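Local coordinates for 2-dehydropantoate 2-reductase (Geobacter metallireducens, PDB 3HN2), which probably catalyses the NADPH-dependent reduction of ketopantoate to pantoate, the second step of the branch that supplies pantoate for pantothenate biosynthesis, at residues A[83-88]-A[109-114]; A[164-167]-A[172-175]; A[182-187]-A[231-236]; A[206-211]-A[247-252]. All blocks are in the same frame, centred on the assembly; numbering follows the deposited sequence.

Interaction 1 of 4, residues A[83-88]-A[109-114]; sequences SRYEEL and EEALAT
Leu112 lays its CD2 methyl over the centre of one face of the Tyr85 ring, and Ala111 meets the same ring at its edge, in its plane. The methyl is 3.5 Å from the ring centroid and only 2° off the ring normal. This is a CH-pi contact, almost straight above the ring. Ala111 CB comes to 3.8 Å from Tyr85 CE1. Leu112 and Tyr85 cross at about a right angle. Leu112 CG also comes to 3.8 Å from Tyr85 CZ, so the end of the leucine covers the ring from its centre toward the hydroxyl. With CG anti to its carbonyl carbon (chi1 -65°), Leu112 brings this branch across to the tyrosine. Its other methyl, CD1, lies 4.1 Å from Tyr85 OH. That hydroxyl is hydrogen-bonded to Gln103 OE1, which helps fix the ring. Replacing Tyr85 with an alanine would probably leave the Leu112 methyl without its aromatic face and Gln103 OE1 without this hydroxyl partner. The buried contact joins the start of helix 85-89 to helix 108-115 in the Rossmann-type nucleotide-binding domain. Tyr85 also touches Asn108 and Leu115, while Leu112 packs on Thr101 of strand 98-101 and Ile121 of strand 121-129.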
loop_
_atom_site.group_PDB
_atom_site.type_symbol
_atom_site.label_atom_id
_atom_site.label_comp_id
_atom_site.label_asym_id
_atom_site.label_seq_id
_atom_site.Cartn_x
_atom_site.Cartn_y
_atom_site.Cartn_z
ATOM N N SER A 83 3.054 11.125 -31.282
ATOM C CA SER A 83 3.226 11.509 -32.689
ATOM C C SER A 83 4.592 12.150 -32.911
ATOM O O SER A 83 5.118 12.144 -34.024
ATOM C CB SER A 83 2.126 12.479 -33.121
ATOM O OG SER A 83 2.010 13.556 -32.205
ATOM N N ARG A 84 5.162 12.681 -31.832
ATOM C CA ARG A 84 6.464 13.333 -31.860
ATOM C C ARG A 84 7.624 12.357 -31.661
ATOM O O ARG A 84 8.760 12.788 -31.461
ATOM C CB ARG A 84 6.526 14.424 -30.787
ATOM C CG ARG A 84 5.691 15.652 -31.074
ATOM C CD ARG A 84 5.729 16.594 -29.890
ATOM N NE ARG A 84 5.792 17.990 -30.312
ATOM C CZ ARG A 84 6.904 18.720 -30.339
ATOM N NH1 ARG A 84 8.067 18.196 -29.964
ATOM N NH2 ARG A 84 6.852 19.983 -30.740
ATOM N N TYR A 85 7.333 11.055 -31.713
ATOM C CA TYR A 85 8.344 10.002 -31.555
ATOM C C TYR A 85 9.519 10.140 -32.518
ATOM O O TYR A 85 10.676 10.069 -32.101
ATOM C CB TYR A 85 7.726 8.617 -31.757
ATOM C CG TYR A 85 7.226 7.911 -30.513
ATOM C CD1 TYR A 85 6.335 6.844 -30.621
ATOM C CD2 TYR A 85 7.644 8.293 -29.239
ATOM C CE1 TYR A 85 5.870 6.180 -29.500
ATOM C CE2 TYR A 85 7.179 7.633 -28.107
ATOM C CZ TYR A 85 6.297 6.573 -28.249
ATOM O OH TYR A 85 5.829 5.910 -27.143
ATOM N N GLU A 86 9.204 10.346 -33.795
ATOM C CA GLU A 86 10.197 10.387 -34.870
ATOM C C GLU A 86 11.182 11.546 -34.728
ATOM O O GLU A 86 12.391 11.325 -34.759
ATOM C CB GLU A 86 9.506 10.397 -36.244
ATOM C CG GLU A 86 10.443 10.338 -37.453
ATOM C CD GLU A 86 10.519 11.662 -38.201
ATOM O OE1 GLU A 86 11.604 12.281 -38.211
ATOM O OE2 GLU A 86 9.490 12.086 -38.775
ATOM N N GLU A 87 10.670 12.763 -34.535
ATOM C CA GLU A 87 11.539 13.943 -34.400
ATOM C C GLU A 87 12.435 13.912 -33.155
ATOM O O GLU A 87 13.593 14.334 -33.211
ATOM C CB GLU A 87 10.740 15.258 -34.471
ATOM C CG GLU A 87 9.647 15.434 -33.416
ATOM C CD GLU A 87 9.435 16.889 -33.011
ATOM O OE1 GLU A 87 8.262 17.312 -32.918
ATOM O OE2 GLU A 87 10.433 17.610 -32.778
ATOM N N LEU A 88 11.905 13.379 -32.055
ATOM C CA LEU A 88 12.590 13.417 -30.763
ATOM C C LEU A 88 13.619 12.307 -30.543
ATOM O O LEU A 88 14.569 12.494 -29.786
ATOM C CB LEU A 88 11.573 13.407 -29.614
ATOM C CG LEU A 88 10.664 14.622 -29.409
ATOM C CD1 LEU A 88 9.553 14.261 -28.450
ATOM C CD2 LEU A 88 11.438 15.831 -28.902
ATOM N N GLU A 109 5.286 0.285 -26.851
ATOM C CA GLU A 109 6.319 -0.650 -27.288
ATOM C C GLU A 109 6.259 -0.893 -28.792
ATOM O O GLU A 109 7.283 -0.891 -29.464
ATOM C CB GLU A 109 6.214 -1.982 -26.544
ATOM C CG GLU A 109 6.794 -1.968 -25.138
ATOM C CD GLU A 109 5.775 -1.568 -24.047
ATOM O OE1 GLU A 109 4.567 -1.389 -24.329
ATOM O OE2 GLU A 109 6.193 -1.442 -22.883
ATOM N N GLU A 110 5.041 -1.063 -29.295
ATOM C CA GLU A 110 4.779 -1.440 -30.678
ATOM C C GLU A 110 4.983 -0.285 -31.657
ATOM O O GLU A 110 5.429 -0.503 -32.786
ATOM C CB GLU A 110 3.353 -1.995 -30.810
ATOM C CG GLU A 110 3.084 -3.290 -30.030
ATOM C CD GLU A 110 2.580 -3.069 -28.591
ATOM O OE1 GLU A 110 1.861 -3.951 -28.073
ATOM O OE2 GLU A 110 2.898 -2.029 -27.973
ATOM N N ALA A 111 4.648 0.931 -31.219
ATOM C CA ALA A 111 4.800 2.135 -32.037
ATOM C C ALA A 111 6.268 2.377 -32.344
ATOM O O ALA A 111 6.649 2.522 -33.508
ATOM C CB ALA A 111 4.203 3.341 -31.336
ATOM N N LEU A 112 7.075 2.386 -31.284
ATOM C CA LEU A 112 8.523 2.544 -31.354
ATOM C C LEU A 112 9.197 1.400 -32.100
ATOM O O LEU A 112 10.241 1.598 -32.725
ATOM C CB LEU A 112 9.105 2.629 -29.941
ATOM C CG LEU A 112 8.740 3.806 -29.035
ATOM C CD1 LEU A 112 9.031 3.459 -27.576
ATOM C CD2 LEU A 112 9.481 5.069 -29.447
ATOM N N ALA A 113 8.604 0.208 -32.020
ATOM C CA ALA A 113 9.098 -0.968 -32.739
ATOM C C ALA A 113 8.881 -0.844 -34.243
ATOM O O ALA A 113 9.758 -1.203 -35.025
ATOM C CB ALA A 113 8.448 -2.231 -32.211
ATOM N N THR A 114 7.710 -0.333 -34.627
ATOM C CA THR A 114 7.382 -0.021 -36.018
ATOM C C THR A 114 8.280 1.105 -36.529
ATOM O O THR A 114 8.737 1.080 -37.677
ATOM C CB THR A 114 5.908 0.419 -36.155
ATOM O OG1 THR A 114 5.065 -0.511 -35.466
ATOM C CG2 THR A 114 5.484 0.483 -37.614
#

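Interaction 2 of 4, residues A[164-167]-A[172-175]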
loop_
_atom_site.group_PDB
_atom_site.type_symbol
_atom_site.label_atom_id
_atom_site.label_comp_id
_atom_site.label_asym_id
_atom_site.label_seq_id
_atom_site.Cartn_x
_atom_site.Cartn_y
_atom_site.Cartn_z
ATOM N N ALA A 164 20.440 -4.728 -13.634
ATOM C CA ALA A 164 21.593 -4.490 -12.765
ATOM C C ALA A 164 21.884 -2.999 -12.648
ATOM O O ALA A 164 22.104 -2.491 -11.545
ATOM C CB ALA A 164 22.817 -5.233 -13.283
ATOM N N MET A 165 21.858 -2.314 -13.792
ATOM C CA MET A 165 22.089 -0.872 -13.878
ATOM C C MET A 165 21.118 -0.065 -13.005
ATOM O O MET A 165 21.535 0.871 -12.322
ATOM C CB MET A 165 22.012 -0.413 -15.341
ATOM C CG MET A 165 22.330 1.053 -15.562
ATOM S SD MET A 165 21.468 1.705 -16.996
ATOM C CE MET A 165 22.645 1.306 -18.295
ATOM N N PHE A 166 19.837 -0.436 -13.027
ATOM C CA PHE A 166 18.838 0.203 -12.156
ATOM C C PHE A 166 19.028 -0.115 -10.676
ATOM O O PHE A 166 18.935 0.781 -9.847
ATOM C CB PHE A 166 17.413 -0.146 -12.575
ATOM C CG PHE A 166 16.889 0.692 -13.703
ATOM C CD1 PHE A 166 16.571 2.030 -13.502
ATOM C CD2 PHE A 166 16.698 0.138 -14.962
ATOM C CE1 PHE A 166 16.079 2.810 -14.540
ATOM C CE2 PHE A 166 16.205 0.907 -16.005
ATOM C CZ PHE A 166 15.892 2.246 -15.794
ATOM N N ARG A 167 19.291 -1.385 -10.361
ATOM C CA ARG A 167 19.512 -1.836 -8.978
ATOM C C ARG A 167 20.737 -1.195 -8.330
ATOM O O ARG A 167 20.727 -0.907 -7.132
ATOM C CB ARG A 167 19.603 -3.362 -8.898
ATOM C CG ARG A 167 18.259 -4.082 -9.030
ATOM C CD ARG A 167 18.369 -5.575 -8.708
ATOM N NE ARG A 167 19.223 -6.294 -9.658
ATOM C CZ ARG A 167 18.785 -7.076 -10.645
ATOM N NH1 ARG A 167 19.655 -7.676 -11.450
ATOM N NH2 ARG A 167 17.486 -7.268 -10.834
ATOM N N ASP A 172 14.512 -0.619 -7.158
ATOM C CA ASP A 172 14.117 -2.017 -7.014
ATOM C C ASP A 172 13.626 -2.531 -8.367
ATOM O O ASP A 172 12.513 -2.239 -8.791
ATOM C CB ASP A 172 13.037 -2.156 -5.935
ATOM C CG ASP A 172 12.700 -3.600 -5.627
ATOM O OD1 ASP A 172 11.545 -3.999 -5.873
ATOM O OD2 ASP A 172 13.582 -4.338 -5.135
ATOM N N CYS A 173 14.476 -3.277 -9.061
ATOM C CA CYS A 173 14.217 -3.581 -10.467
ATOM C C CYS A 173 14.159 -5.072 -10.766
ATOM O O CYS A 173 15.125 -5.800 -10.543
ATOM C CB CYS A 173 15.253 -2.896 -11.346
ATOM S SG CYS A 173 14.834 -2.897 -13.089
ATOM N N ARG A 174 13.012 -5.512 -11.275
ATOM C CA ARG A 174 12.756 -6.924 -11.547
ATOM C C ARG A 174 12.829 -7.202 -13.062
ATOM O O ARG A 174 13.079 -6.294 -13.852
ATOM C CB ARG A 174 11.396 -7.321 -10.933
ATOM C CG ARG A 174 11.165 -8.818 -10.674
ATOM C CD ARG A 174 12.334 -9.490 -9.957
ATOM N NE ARG A 174 12.585 -10.834 -10.482
ATOM C CZ ARG A 174 13.597 -11.159 -11.288
ATOM N NH1 ARG A 174 13.729 -12.410 -11.712
ATOM N NH2 ARG A 174 14.482 -10.243 -11.668
ATOM N N THR A 175 12.629 -8.453 -13.457
ATOM C CA THR A 175 12.673 -8.859 -14.855
ATOM C C THR A 175 11.633 -9.950 -15.103
ATOM O O THR A 175 11.456 -10.846 -14.274
ATOM C CB THR A 175 14.110 -9.307 -15.244
ATOM O OG1 THR A 175 14.849 -8.161 -15.679
ATOM C CG2 THR A 175 14.124 -10.365 -16.345
#
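Two arginines come close across this contact, with the like-charged nitrogens Arg167 NH2 and Arg174 NH2 only 4.3 Å apart. Arg167 NH2 donates a hydrogen bond to the backbone oxygen Cys173 O at 2.8 Å. The donor lies nearly along the C=O axis, but the bond is bent, with an N-H...O angle of 134°. Cys173 O also sits 22° out of the guanidinium plane. The arginine chain is bent at chi3, and its CD comes to 3.7 Å from Cys173 O. Arg167 NH1 also makes a long, weak ion pair with Glu160 OE1. The apolar half of the contact is formed by Phe166 and Cys173, whose CB atoms are 3.7 Å apart. Cys173 turns its sulfur anti to the backbone N (chi1 -167°), which places SG 4.0 Å from Phe166 CD2. The sulfur approaches the ring obliquely, 4.9 Å from its centroid. Phe166 also packs on Ile146 and Leu148 of strand 142-150. Together these contacts seat helix 157-168 against edge strand 173-175, the closing half of a beta-alpha-beta crossover from strand 142-150.

Interaction 3 of 4, residues A[182-187]-A[231-236]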
loop_
_atom_site.group_PDB
_atom_site.type_symbol
_atom_site.label_atom_id
_atom_site.label_comp_id
_atom_site.label_asym_id
_atom_site.label_seq_id
_atom_site.Cartn_x
_atom_site.Cartn_y
_atom_site.Cartn_z
ATOM N N ALA A 182 2.501 -8.155 -17.901
ATOM C CA ALA A 182 2.823 -7.137 -16.904
ATOM C C ALA A 182 2.207 -5.757 -17.175
ATOM O O ALA A 182 1.826 -5.055 -16.231
ATOM C CB ALA A 182 4.331 -7.027 -16.761
ATOM N N ARG A 183 2.128 -5.376 -18.455
ATOM C CA ARG A 183 1.441 -4.155 -18.896
ATOM C C ARG A 183 -0.041 -4.240 -18.540
ATOM O O ARG A 183 -0.610 -3.306 -17.963
ATOM C CB ARG A 183 1.598 -3.957 -20.414
ATOM C CG ARG A 183 2.994 -3.520 -20.875
ATOM C CD ARG A 183 3.081 -2.009 -21.092
ATOM N NE ARG A 183 4.394 -1.501 -20.703
ATOM C CZ ARG A 183 4.671 -0.225 -20.448
ATOM N NH1 ARG A 183 5.903 0.123 -20.099
ATOM N NH2 ARG A 183 3.727 0.702 -20.537
ATOM N N TRP A 184 -0.647 -5.380 -18.872
ATOM C CA TRP A 184 -2.041 -5.653 -18.556
ATOM C C TRP A 184 -2.287 -5.768 -17.054
ATOM O O TRP A 184 -3.362 -5.415 -16.569
ATOM C CB TRP A 184 -2.497 -6.931 -19.255
ATOM C CG TRP A 184 -2.931 -6.717 -20.667
ATOM C CD1 TRP A 184 -2.211 -6.989 -21.798
ATOM C CD2 TRP A 184 -4.187 -6.184 -21.109
ATOM N NE1 TRP A 184 -2.943 -6.662 -22.914
ATOM C CE2 TRP A 184 -4.157 -6.161 -22.522
ATOM C CE3 TRP A 184 -5.329 -5.713 -20.449
ATOM C CZ2 TRP A 184 -5.230 -5.694 -23.289
ATOM C CZ3 TRP A 184 -6.401 -5.250 -21.214
ATOM C CH2 TRP A 184 -6.340 -5.246 -22.619
ATOM N N GLU A 185 -1.285 -6.265 -16.332
ATOM C CA GLU A 185 -1.329 -6.356 -14.879
ATOM C C GLU A 185 -1.459 -4.972 -14.250
ATOM O O GLU A 185 -2.216 -4.794 -13.301
ATOM C CB GLU A 185 -0.083 -7.069 -14.341
ATOM C CG GLU A 185 0.013 -8.566 -14.660
ATOM C CD GLU A 185 1.180 -9.250 -13.951
ATOM O OE1 GLU A 185 2.227 -8.599 -13.732
ATOM O OE2 GLU A 185 1.050 -10.446 -13.611
ATOM N N LYS A 186 -0.732 -3.995 -14.798
ATOM C CA LYS A 186 -0.787 -2.619 -14.303
ATOM C C LYS A 186 -2.054 -1.901 -14.755
ATOM O O LYS A 186 -2.511 -0.971 -14.091
ATOM C CB LYS A 186 0.441 -1.818 -14.735
ATOM C CG LYS A 186 0.798 -0.720 -13.745
ATOM C CD LYS A 186 1.453 0.470 -14.413
ATOM C CE LYS A 186 1.526 1.645 -13.451
ATOM N NZ LYS A 186 2.280 2.798 -14.013
ATOM N N LEU A 187 -2.608 -2.338 -15.888
ATOM C CA LEU A 187 -3.884 -1.828 -16.401
ATOM C C LEU A 187 -5.053 -2.181 -15.488
ATOM O O LEU A 187 -6.031 -1.441 -15.421
ATOM C CB LEU A 187 -4.143 -2.342 -17.827
ATOM C CG LEU A 187 -4.011 -1.405 -19.040
ATOM C CD1 LEU A 187 -3.272 -0.091 -18.747
ATOM C CD2 LEU A 187 -3.377 -2.128 -20.247
ATOM N N GLN A 231 -5.577 -12.299 -24.987
ATOM C CA GLN A 231 -4.629 -11.478 -25.749
ATOM C C GLN A 231 -3.353 -12.231 -26.162
ATOM O O GLN A 231 -2.373 -11.622 -26.611
ATOM C CB GLN A 231 -4.271 -10.213 -24.960
ATOM C CG GLN A 231 -4.115 -8.966 -25.814
ATOM C CD GLN A 231 -5.410 -8.554 -26.483
ATOM O OE1 GLN A 231 -5.451 -8.331 -27.691
ATOM N NE2 GLN A 231 -6.479 -8.458 -25.700
ATOM N N GLY A 232 -3.374 -13.553 -26.016
ATOM C CA GLY A 232 -2.229 -14.387 -26.370
ATOM C C GLY A 232 -1.125 -14.331 -25.332
ATOM O O GLY A 232 0.063 -14.355 -25.669
ATOM N N LEU A 233 -1.525 -14.259 -24.066
ATOM C CA LEU A 233 -0.586 -14.233 -22.957
ATOM C C LEU A 233 -0.060 -15.635 -22.693
ATOM O O LEU A 233 -0.798 -16.614 -22.830
ATOM C CB LEU A 233 -1.262 -13.678 -21.701
ATOM C CG LEU A 233 -1.125 -12.190 -21.345
ATOM C CD1 LEU A 233 -1.206 -11.254 -22.555
ATOM C CD2 LEU A 233 -2.161 -11.804 -20.286
ATOM N N ALA A 234 1.219 -15.719 -22.324
ATOM C CA ALA A 234 1.875 -16.988 -22.009
ATOM C C ALA A 234 1.265 -17.649 -20.768
ATOM O O ALA A 234 1.120 -18.872 -20.717
ATOM C CB ALA A 234 3.371 -16.781 -21.826
ATOM N N THR A 235 0.906 -16.832 -19.781
ATOM C CA THR A 235 0.271 -17.319 -18.557
ATOM C C THR A 235 -0.945 -16.456 -18.174
ATOM O O THR A 235 -0.869 -15.224 -18.159
ATOM C CB THR A 235 1.294 -17.475 -17.387
ATOM O OG1 THR A 235 0.598 -17.687 -16.155
ATOM C CG2 THR A 235 2.198 -16.248 -17.255
ATOM N N PHE A 236 -2.060 -17.123 -17.883
ATOM C CA PHE A 236 -3.346 -16.466 -17.615
ATOM C C PHE A 236 -3.365 -15.672 -16.318
ATOM O O PHE A 236 -2.943 -16.170 -15.274
ATOM C CB PHE A 236 -4.478 -17.499 -17.590
ATOM C CG PHE A 236 -5.149 -17.701 -18.919
ATOM C CD1 PHE A 236 -6.499 -17.406 -19.077
ATOM C CD2 PHE A 236 -4.436 -18.184 -20.015
ATOM C CE1 PHE A 236 -7.131 -17.589 -20.304
ATOM C CE2 PHE A 236 -5.059 -18.366 -21.247
ATOM C CZ PHE A 236 -6.409 -18.068 -21.391
#
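Trp184 and Gln231 meet inside the all-helical C-terminal domain, where helix 179-200 faces the loop that follows helix 211-229. The indole meets the glutamine obliquely, by NE1 and by CZ2 of the benzo ring. Trp184 NE1 is 3.9 Å from Gln231 CG, and Trp184 CZ2 is equally far from Gln231 NE2. The two side chains cross at about a right angle, yet the ring and amide planes are only 13° apart. Trp184 has CG anti to its carbonyl carbon (chi1 -84°), and the bond from CA to CB already points toward the loop. Gln231 is bent at chi2 (65°), which brings NE2 near the benzo ring. Its NE2 donates to the backbone oxygen of Gly227, near the end of helix 211-229, and more weakly to that of Tyr281. These bonds hold the amide beside the indole, and the contact with the ring itself is van der Waals. Leu233 adds a looser apolar touch, with its CD1 4.4 Å from Trp184 CD1.

In the ketopantoate reductase fold, this helical domain is joined to the Rossmann-type domain, and helix 179-200 is the first long helix after strand 173-175. Trp184 also packs against Val224 and Ala228 of helix 211-229 and Pro278 and Tyr281 of helix 271-284. Within its own helix, Leu187 CD2 lies 4.1 Å above one face of the indole, toward the rim. Beyond Leu233, the backbone oxygen of Thr235 accepts a hydrogen bond from Arg181 NH1, a second tie between the loop and the start of helix 179-200.

Interaction 4 of 4, residues A[206-211]-A[247-252]; sequences LILARD and EFTDAM
Thr249 OG1 is hydrogen-bonded to two groups, Met245 O one turn back in helix 241-249 and Trp189 NE1 of helix 179-200, while its carbon side meets Leu208. The contact is part of the all-helical C-terminal domain of the ketopantoate reductase fold. It joins segment 206-211, on helix 204-207, to segment 247-252, on helix 241-249. Leu208 does the touching through one methyl. Its CD2 lies 3.9 Å from Thr249 CB and 4.1 Å from Thr249 CG2. The two side chains cross at about a right angle. OG1 lies roughly opposite the carbonyl carbon, though chi1 (-30°) is well away from a staggered value. The threonine thus gives its hydroxyl to the polar partners and leaves its methyl near the leucine. Phe193 of helix 179-200 touches both Leu208 and Thr249, so the pair packs against that long helix.

A type I beta turn runs from Thr249 to Met252, with Met252 N bonded to Thr249 O at 3.3 Å. On the other side of the contact, Ala209 N is bonded to Leu206 O at 2.9 Å, just beside Leu208. The second subunit lies close by: its Phe248 packs on Ala251, and its Asn50 packs on Ala209. At the leucine tip, CD2 also comes to 4.4 Å from the backbone nitrogen Asp250 N.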
loop_
_atom_site.group_PDB
_atom_site.type_symbol
_atom_site.label_atom_id
_atom_site.label_comp_id
_atom_site.label_asym_id
_atom_site.label_seq_id
_atom_site.Cartn_x
_atom_site.Cartn_y
_atom_site.Cartn_z
ATOM N N LEU A 206 -11.605 7.370 -0.932
ATOM C CA LEU A 206 -13.032 7.625 -1.042
ATOM C C LEU A 206 -13.722 6.634 -1.973
ATOM O O LEU A 206 -14.747 6.055 -1.596
ATOM C CB LEU A 206 -13.282 9.066 -1.494
ATOM C CG LEU A 206 -12.807 10.184 -0.554
ATOM C CD1 LEU A 206 -13.216 11.542 -1.098
ATOM C CD2 LEU A 206 -13.340 9.994 0.862
ATOM N N ILE A 207 -13.152 6.435 -3.172
ATOM C CA ILE A 207 -13.607 5.419 -4.143
ATOM C C ILE A 207 -13.706 4.051 -3.468
ATOM O O ILE A 207 -14.675 3.323 -3.670
ATOM C CB ILE A 207 -12.665 5.330 -5.405
ATOM C CG1 ILE A 207 -12.999 6.418 -6.429
ATOM C CG2 ILE A 207 -12.789 3.969 -6.122
ATOM C CD1 ILE A 207 -12.284 7.735 -6.219
ATOM N N LEU A 208 -12.709 3.736 -2.644
ATOM C CA LEU A 208 -12.666 2.500 -1.862
ATOM C C LEU A 208 -13.561 2.463 -0.616
ATOM O O LEU A 208 -13.713 1.404 -0.018
ATOM C CB LEU A 208 -11.217 2.212 -1.444
ATOM C CG LEU A 208 -10.336 1.279 -2.290
ATOM C CD1 LEU A 208 -11.025 0.760 -3.555
ATOM C CD2 LEU A 208 -9.014 1.951 -2.626
ATOM N N ALA A 209 -14.135 3.596 -0.211
ATOM C CA ALA A 209 -14.883 3.641 1.065
ATOM C C ALA A 209 -16.300 3.086 0.963
ATOM O O ALA A 209 -16.746 2.375 1.859
ATOM C CB ALA A 209 -14.900 5.047 1.659
ATOM N N ARG A 210 -16.997 3.413 -0.127
ATOM C CA ARG A 210 -18.350 2.916 -0.370
ATOM C C ARG A 210 -18.364 1.491 -0.902
ATOM O O ARG A 210 -17.665 1.171 -1.867
ATOM C CB ARG A 210 -19.107 3.837 -1.329
ATOM C CG ARG A 210 -19.945 4.876 -0.625
ATOM C CD ARG A 210 -20.791 5.684 -1.595
ATOM N NE ARG A 210 -21.503 6.751 -0.897
ATOM C CZ ARG A 210 -21.012 7.966 -0.662
ATOM N NH1 ARG A 210 -21.745 8.859 -0.008
ATOM N NH2 ARG A 210 -19.793 8.296 -1.077
ATOM N N ASP A 211 -19.182 0.659 -0.259
ATOM C CA ASP A 211 -19.384 -0.754 -0.595
ATOM C C ASP A 211 -19.674 -1.037 -2.070
ATOM O O ASP A 211 -19.035 -1.908 -2.671
ATOM C CB ASP A 211 -20.511 -1.333 0.267
ATOM C CG ASP A 211 -21.602 -0.309 0.571
ATOM O OD1 ASP A 211 -21.891 -0.087 1.771
ATOM O OD2 ASP A 211 -22.157 0.286 -0.381
ATOM N N GLU A 247 -6.868 -4.657 -1.971
ATOM C CA GLU A 247 -6.151 -4.543 -0.694
ATOM C C GLU A 247 -4.876 -3.704 -0.800
ATOM O O GLU A 247 -4.499 -3.037 0.157
ATOM C CB GLU A 247 -5.810 -5.928 -0.136
ATOM C CG GLU A 247 -7.006 -6.724 0.390
ATOM C CD GLU A 247 -6.626 -8.128 0.853
ATOM O OE1 GLU A 247 -7.541 -8.943 1.102
ATOM O OE2 GLU A 247 -5.415 -8.422 0.968
ATOM N N PHE A 248 -4.221 -3.755 -1.962
ATOM C CA PHE A 248 -2.985 -3.002 -2.225
ATOM C C PHE A 248 -3.227 -1.499 -2.200
ATOM O O PHE A 248 -2.466 -0.760 -1.578
ATOM C CB PHE A 248 -2.382 -3.436 -3.570
ATOM C CG PHE A 248 -1.248 -2.573 -4.060
ATOM C CD1 PHE A 248 0.037 -2.734 -3.552
ATOM C CD2 PHE A 248 -1.459 -1.630 -5.065
ATOM C CE1 PHE A 248 1.086 -1.950 -4.012
ATOM C CE2 PHE A 248 -0.416 -0.839 -5.530
ATOM C CZ PHE A 248 0.861 -1.002 -5.006
ATOM N N THR A 249 -4.296 -1.062 -2.866
ATOM C CA THR A 249 -4.647 0.358 -2.974
ATOM C C THR A 249 -5.143 0.904 -1.627
ATOM O O THR A 249 -5.099 2.106 -1.385
ATOM C CB THR A 249 -5.702 0.598 -4.096
ATOM O OG1 THR A 249 -5.534 -0.376 -5.127
ATOM C CG2 THR A 249 -5.547 1.963 -4.738
ATOM N N ASP A 250 -5.577 -0.000 -0.750
ATOM C CA ASP A 250 -6.083 0.337 0.579
ATOM C C ASP A 250 -4.968 0.739 1.560
ATOM O O ASP A 250 -5.244 1.240 2.654
ATOM C CB ASP A 250 -6.865 -0.855 1.139
ATOM C CG ASP A 250 -8.144 -0.443 1.851
ATOM O OD1 ASP A 250 -9.096 -1.254 1.863
ATOM O OD2 ASP A 250 -8.207 0.683 2.395
ATOM N N ALA A 251 -3.715 0.515 1.165
ATOM C CA ALA A 251 -2.547 0.881 1.969
ATOM C C ALA A 251 -1.925 2.200 1.504
ATOM O O ALA A 251 -0.819 2.560 1.919
ATOM C CB ALA A 251 -1.508 -0.234 1.915
ATOM N N MET A 252 -2.642 2.914 0.641
ATOM C CA MET A 252 -2.109 4.099 -0.012
ATOM C C MET A 252 -2.653 5.365 0.598
ATOM O O MET A 252 -2.228 6.459 0.223
ATOM C CB MET A 252 -2.452 4.085 -1.499
ATOM C CG MET A 252 -1.557 3.218 -2.351
ATOM S SD MET A 252 -2.232 3.194 -4.008
ATOM C CE MET A 252 -0.751 3.087 -5.023
#

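Interactions 1 and 2 lie in the beta-alpha part of the chain, and interactions 3 and 4 in the helical domain. Interactions 1 and 3 touch across the two domains: Glu109 OE2 and Arg183 NE form a salt bridge at 2.8 Å, although the contact centres are 22 Å apart. In this family the active site lies in the cleft between the domains, so this bridge probably sits at the domain junction. Strand 173-175 of interaction 2 is followed by helix 179-200 of interaction 3, and their nearest atoms are about 8 Å apart. The same gap separates interactions 3 and 4. Interactions 1 and 4 lie on opposite sides of the chain's centre, their own centres 36 Å apart.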